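Local coordinates for fructose 1-phosphate kinase (Staphylococcus aureus, PDB 2JG5), which probably catalyses the ATP-dependent phosphorylation of fructose 1-phosphate, and of tagatose 6-phosphate, to the corresponding 1,6-bisphosphate, as a kinase of the pfkB family, at residues N8-D12 against K65-D69; E85-N90 against N102-H107. All coordinates share one frame. Numbering follows the deposited sequence.

In pfkB kinases a small beta-sheet lid is joined to a larger alpha/beta domain, sugar and ATP generally binding in the cleft between them, and the two contacts involve neighbouring lid strands. Contact 1 packs the start of strand 10-16 on helix 61-73 of the alpha/beta domain; contact 2 brings residues 85-90, which run into strand 88-94, against the loop that follows strand 98-102. Their centres lie about 10 Å apart, and strands 10-16 and 88-94 are neighbours in the lid sheet. Backbone atoms Ile11 O and Asn90 N are 2.8 Å apart, in a probable hydrogen bond, and Asn8 O probably accepts another from Arg88 NH2 at 2.9 Å. Asn8 OD1 also packs 3.1 Å from Gly105 CA.

Contact 1 of 2, residues N8-D12 against K65-D69; sequences NPSID and KFIID
Steep crossing of a strand and a helix is seen here in its simplest form, with Ile11, Phe66 and Ile67 making most of the contact. Residues 10-12 begin a strand in extended conformation, and helical residues 65-69 cross it at 77°, the axes 8.9 Å apart at their closest. Pro9, extended (phi/psi -59/165) with a C-gamma endo ring, directs its CB toward the helix, 3.8 Å from Ile67 CD1. Ser10 turns its CB away; its chi1 in the p well lets OG donate to Asp12 OD1 at 2.7 Å, while its carbonyl O lies 3.6 Å from Ile67 CD1. Ile11 (mt) faces the helix, its CA 7.1 Å from that of Ile67. Ile11 CG1 reaches Phe66 CD2 at 3.6 Å, Phe66 holding chi1 t and chi2 near 90°, and Ile11 CG1 lies 4.4 Å from Ile67 CG1 (Ile67 mt). Phe62 of the second subunit packs on Ile11 and meets the Phe66 ring. This apolar join, carried to the dimer interface, places a lid strand on the helix of a beta-alpha-beta crossover in the ribokinase-like fold.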
loop_
_atom_site.group_PDB
_atom_site.type_symbol
_atom_site.label_atom_id
_atom_site.label_comp_id
_atom_site.label_asym_id
_atom_site.label_seq_id
_atom_site.Cartn_x
_atom_site.Cartn_y
_atom_site.Cartn_z
ATOM N N ASN A 8 -4.787 7.784 -14.111
ATOM C CA ASN A 8 -3.954 6.971 -13.254
ATOM C C ASN A 8 -3.980 7.478 -11.790
ATOM O O ASN A 8 -2.945 7.833 -11.227
ATOM C CB ASN A 8 -2.517 6.949 -13.822
ATOM C CG ASN A 8 -1.625 5.921 -13.149
ATOM O OD1 ASN A 8 -2.100 5.049 -12.427
ATOM N ND2 ASN A 8 -0.320 6.026 -13.379
ATOM N N PRO A 9 -5.171 7.508 -11.167
ATOM C CA PRO A 9 -5.259 7.996 -9.790
ATOM C C PRO A 9 -4.402 7.190 -8.808
ATOM O O PRO A 9 -3.966 6.069 -9.108
ATOM C CB PRO A 9 -6.741 7.808 -9.456
ATOM C CG PRO A 9 -7.219 6.775 -10.420
ATOM C CD PRO A 9 -6.490 7.074 -11.669
ATOM N N SER A 10 -4.180 7.743 -7.628
ATOM C CA SER A 10 -3.262 7.101 -6.711
ATOM C C SER A 10 -3.716 7.133 -5.280
ATOM O O SER A 10 -4.442 8.033 -4.857
ATOM C CB SER A 10 -1.893 7.777 -6.791
ATOM O OG SER A 10 -2.032 9.165 -6.593
ATOM N N ILE A 11 -3.286 6.129 -4.533
ATOM C CA ILE A 11 -3.148 6.316 -3.109
ATOM C C ILE A 11 -1.769 6.939 -2.923
ATOM O O ILE A 11 -0.751 6.435 -3.425
ATOM C CB ILE A 11 -3.306 5.012 -2.307
ATOM C CG1 ILE A 11 -4.656 4.378 -2.619
ATOM C CG2 ILE A 11 -3.192 5.286 -0.789
ATOM C CD1 ILE A 11 -4.865 3.022 -2.001
ATOM N N ASP A 12 -1.752 8.074 -2.248
ATOM C CA ASP A 12 -0.508 8.681 -1.857
ATOM C C ASP A 12 -0.195 8.210 -0.437
ATOM O O ASP A 12 -0.728 8.715 0.541
ATOM C CB ASP A 12 -0.598 10.196 -1.992
ATOM C CG ASP A 12 -0.898 10.634 -3.427
ATOM O OD1 ASP A 12 -0.728 9.812 -4.351
ATOM O OD2 ASP A 12 -1.295 11.801 -3.638
ATOM N N LYS A 65 -11.274 0.900 -4.464
ATOM C CA LYS A 65 -12.304 1.122 -3.465
ATOM C C LYS A 65 -11.920 2.233 -2.485
ATOM O O LYS A 65 -12.740 3.095 -2.168
ATOM C CB LYS A 65 -12.589 -0.179 -2.697
ATOM C CG LYS A 65 -12.962 -1.389 -3.568
ATOM C CD LYS A 65 -14.352 -1.246 -4.194
ATOM C CE LYS A 65 -14.883 -2.584 -4.724
ATOM N NZ LYS A 65 -16.392 -2.644 -4.679
ATOM N N PHE A 66 -10.676 2.214 -2.012
ATOM C CA PHE A 66 -10.194 3.240 -1.084
ATOM C C PHE A 66 -10.417 4.658 -1.611
ATOM O O PHE A 66 -10.844 5.553 -0.869
ATOM C CB PHE A 66 -8.706 3.041 -0.775
ATOM C CG PHE A 66 -8.099 4.163 0.035
ATOM C CD1 PHE A 66 -8.125 4.128 1.423
ATOM C CD2 PHE A 66 -7.508 5.258 -0.597
ATOM C CE1 PHE A 66 -7.571 5.165 2.175
ATOM C CE2 PHE A 66 -6.948 6.300 0.149
ATOM C CZ PHE A 66 -6.976 6.249 1.536
ATOM N N ILE A 67 -10.102 4.850 -2.890
ATOM C CA ILE A 67 -10.279 6.135 -3.547
ATOM C C ILE A 67 -11.758 6.537 -3.620
ATOM O O ILE A 67 -12.109 7.705 -3.370
ATOM C CB ILE A 67 -9.630 6.130 -4.940
ATOM C CG1 ILE A 67 -8.105 6.054 -4.784
ATOM C CG2 ILE A 67 -10.050 7.362 -5.740
ATOM C CD1 ILE A 67 -7.340 6.227 -6.079
ATOM N N ILE A 68 -12.619 5.573 -3.942
ATOM C CA ILE A 68 -14.049 5.841 -3.980
ATOM C C ILE A 68 -14.582 6.193 -2.581
ATOM O O ILE A 68 -15.277 7.209 -2.416
ATOM C CB ILE A 68 -14.841 4.688 -4.623
ATOM C CG1 ILE A 68 -14.208 4.285 -5.966
ATOM C CG2 ILE A 68 -16.295 5.092 -4.819
ATOM C CD1 ILE A 68 -14.724 2.968 -6.554
ATOM N N ASP A 69 -14.228 5.392 -1.576
ATOM C CA ASP A 69 -14.678 5.655 -0.201
ATOM C C ASP A 69 -14.131 6.973 0.353
ATOM O O ASP A 69 -14.851 7.709 1.031
ATOM C CB ASP A 69 -14.333 4.485 0.734
ATOM C CG ASP A 69 -15.090 3.210 0.387
ATOM O OD1 ASP A 69 -15.723 3.150 -0.691
ATOM O OD2 ASP A 69 -15.057 2.257 1.189
#

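Contact 2 of 2, residues E85-N90 against N102-H107; sequences EDTRIN and NAPGPH
Beyond the open end of a beta hairpin, side chains can go on joining the two segments that lead into and out of it. In the lid of this ribokinase-like fold, strands 88-94 and 98-102 form such a hairpin, and segments 85-90 and 102-107 run nearly antiparallel (172°). Asn102 closes the strand, its CA 4.7 Å from that of Asn90, and also pairs in a parallel ladder with a strand of the second subunit, carrying the sheet across the dimer. From Ala103 to Pro106 the backbone stays extended, phi between -64° and -94° and psi between 159° and 176°. Ala103 N donates to Asn90 OD1 (chi1 m) at 3.2 Å, almost linearly, and Ala103 O accepts from Arg88 NH1 at 3.2 Å; Arg88, with chi1 p and chi2 and chi3 t, also gives NH2 to Asn8 O. Pro104 points its CB away, yet its O lies 3.3 Å from Arg88 CB. Gly105 CA stands 5.4 Å from Arg88 CA. Pro106, C-gamma endo, wedges inward: CD sits 3.4 Å from Asp86 O and CB 3.6 Å from Glu85 CB. Last, His107 N donates to Glu85 OE1 at 3.1 Å, with an angle of 167° at the hydrogen.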
loop_
_atom_site.group_PDB
_atom_site.type_symbol
_atom_site.label_atom_id
_atom_site.label_comp_id
_atom_site.label_asym_id
_atom_site.label_seq_id
_atom_site.Cartn_x
_atom_site.Cartn_y
_atom_site.Cartn_z
ATOM N N GLU A 85 -6.787 -4.466 -12.666
ATOM C CA GLU A 85 -5.617 -4.408 -11.786
ATOM C C GLU A 85 -5.725 -3.265 -10.765
ATOM O O GLU A 85 -6.532 -2.340 -10.927
ATOM C CB GLU A 85 -4.329 -4.266 -12.607
ATOM C CG GLU A 85 -4.035 -5.455 -13.507
ATOM C CD GLU A 85 -2.660 -5.398 -14.125
ATOM O OE1 GLU A 85 -1.898 -4.449 -13.841
ATOM O OE2 GLU A 85 -2.345 -6.312 -14.907
ATOM N N ASP A 86 -4.887 -3.332 -9.731
ATOM C CA ASP A 86 -4.930 -2.376 -8.630
ATOM C C ASP A 86 -4.554 -0.950 -9.000
ATOM O O ASP A 86 -3.545 -0.707 -9.673
ATOM C CB ASP A 86 -4.050 -2.853 -7.478
ATOM C CG ASP A 86 -4.644 -4.037 -6.747
ATOM O OD1 ASP A 86 -5.803 -4.411 -7.024
ATOM O OD2 ASP A 86 -3.949 -4.599 -5.890
ATOM N N THR A 87 -5.378 -0.014 -8.539
ATOM C CA THR A 87 -5.051 1.408 -8.559
ATOM C C THR A 87 -3.691 1.547 -7.881
ATOM O O THR A 87 -3.411 0.847 -6.899
ATOM C CB THR A 87 -6.133 2.231 -7.835
ATOM O OG1 THR A 87 -7.323 2.257 -8.638
ATOM C CG2 THR A 87 -5.676 3.656 -7.594
ATOM N N ARG A 88 -2.832 2.411 -8.415
ATOM C CA ARG A 88 -1.452 2.485 -7.904
ATOM C C ARG A 88 -1.340 3.077 -6.510
ATOM O O ARG A 88 -2.211 3.847 -6.074
ATOM C CB ARG A 88 -0.520 3.222 -8.869
ATOM C CG ARG A 88 -0.933 4.637 -9.193
ATOM C CD ARG A 88 0.120 5.325 -10.017
ATOM N NE ARG A 88 -0.370 6.601 -10.505
ATOM C CZ ARG A 88 0.386 7.617 -10.900
ATOM N NH1 ARG A 88 1.709 7.538 -10.851
ATOM N NH2 ARG A 88 -0.193 8.724 -11.338
ATOM N N ILE A 89 -0.258 2.688 -5.836
ATOM C CA ILE A 89 0.153 3.269 -4.569
ATOM C C ILE A 89 1.496 3.973 -4.753
ATOM O O ILE A 89 2.529 3.340 -4.970
ATOM C CB ILE A 89 0.262 2.227 -3.407
ATOM C CG1 ILE A 89 -1.081 1.487 -3.195
ATOM C CG2 ILE A 89 0.655 2.947 -2.138
ATOM C CD1 ILE A 89 -1.026 0.292 -2.188
ATOM N N ASN A 90 1.453 5.292 -4.672
ATOM C CA ASN A 90 2.627 6.116 -4.766
ATOM C C ASN A 90 3.165 6.357 -3.369
ATOM O O ASN A 90 2.388 6.519 -2.432
ATOM C CB ASN A 90 2.253 7.443 -5.409
ATOM C CG ASN A 90 1.848 7.291 -6.854
ATOM O OD1 ASN A 90 1.973 6.214 -7.437
ATOM N ND2 ASN A 90 1.358 8.379 -7.449
ATOM N N ASN A 102 6.854 7.099 -7.452
ATOM C CA ASN A 102 5.642 6.952 -8.225
ATOM C C ASN A 102 5.612 5.628 -8.977
ATOM O O ASN A 102 6.585 5.265 -9.640
ATOM C CB ASN A 102 5.502 8.125 -9.190
ATOM C CG ASN A 102 4.973 9.383 -8.514
ATOM O OD1 ASN A 102 5.308 9.688 -7.363
ATOM N ND2 ASN A 102 4.143 10.126 -9.239
ATOM N N ALA A 103 4.482 4.926 -8.856
ATOM C CA ALA A 103 4.283 3.581 -9.409
ATOM C C ALA A 103 3.630 3.621 -10.795
ATOM O O ALA A 103 3.043 4.640 -11.176
ATOM C CB ALA A 103 3.434 2.763 -8.464
ATOM N N PRO A 104 3.740 2.513 -11.570
ATOM C CA PRO A 104 2.986 2.451 -12.823
ATOM C C PRO A 104 1.489 2.322 -12.530
ATOM O O PRO A 104 1.089 1.919 -11.433
ATOM C CB PRO A 104 3.501 1.163 -13.487
ATOM C CG PRO A 104 4.698 0.747 -12.713
ATOM C CD PRO A 104 4.540 1.295 -11.346
ATOM N N GLY A 105 0.647 2.664 -13.481
ATOM C CA GLY A 105 -0.770 2.393 -13.279
ATOM C C GLY A 105 -1.102 0.911 -13.355
ATOM O O GLY A 105 -0.229 0.081 -13.648
ATOM N N PRO A 106 -2.371 0.563 -13.099
ATOM C CA PRO A 106 -2.861 -0.748 -13.520
ATOM C C PRO A 106 -2.822 -0.851 -15.054
ATOM O O PRO A 106 -2.750 0.180 -15.739
ATOM C CB PRO A 106 -4.313 -0.741 -13.048
ATOM C CG PRO A 106 -4.675 0.722 -12.934
ATOM C CD PRO A 106 -3.420 1.357 -12.434
ATOM N N HIS A 107 -2.850 -2.075 -15.581
ATOM C CA HIS A 107 -3.103 -2.262 -16.998
ATOM C C HIS A 107 -4.555 -1.945 -17.274
ATOM O O HIS A 107 -5.464 -2.470 -16.619
ATOM C CB HIS A 107 -2.784 -3.679 -17.479
ATOM C CG HIS A 107 -3.102 -3.896 -18.926
ATOM N ND1 HIS A 107 -2.308 -3.411 -19.945
ATOM C CD2 HIS A 107 -4.141 -4.526 -19.527
ATOM C CE1 HIS A 107 -2.840 -3.739 -21.110
ATOM N NE2 HIS A 107 -3.955 -4.414 -20.883
#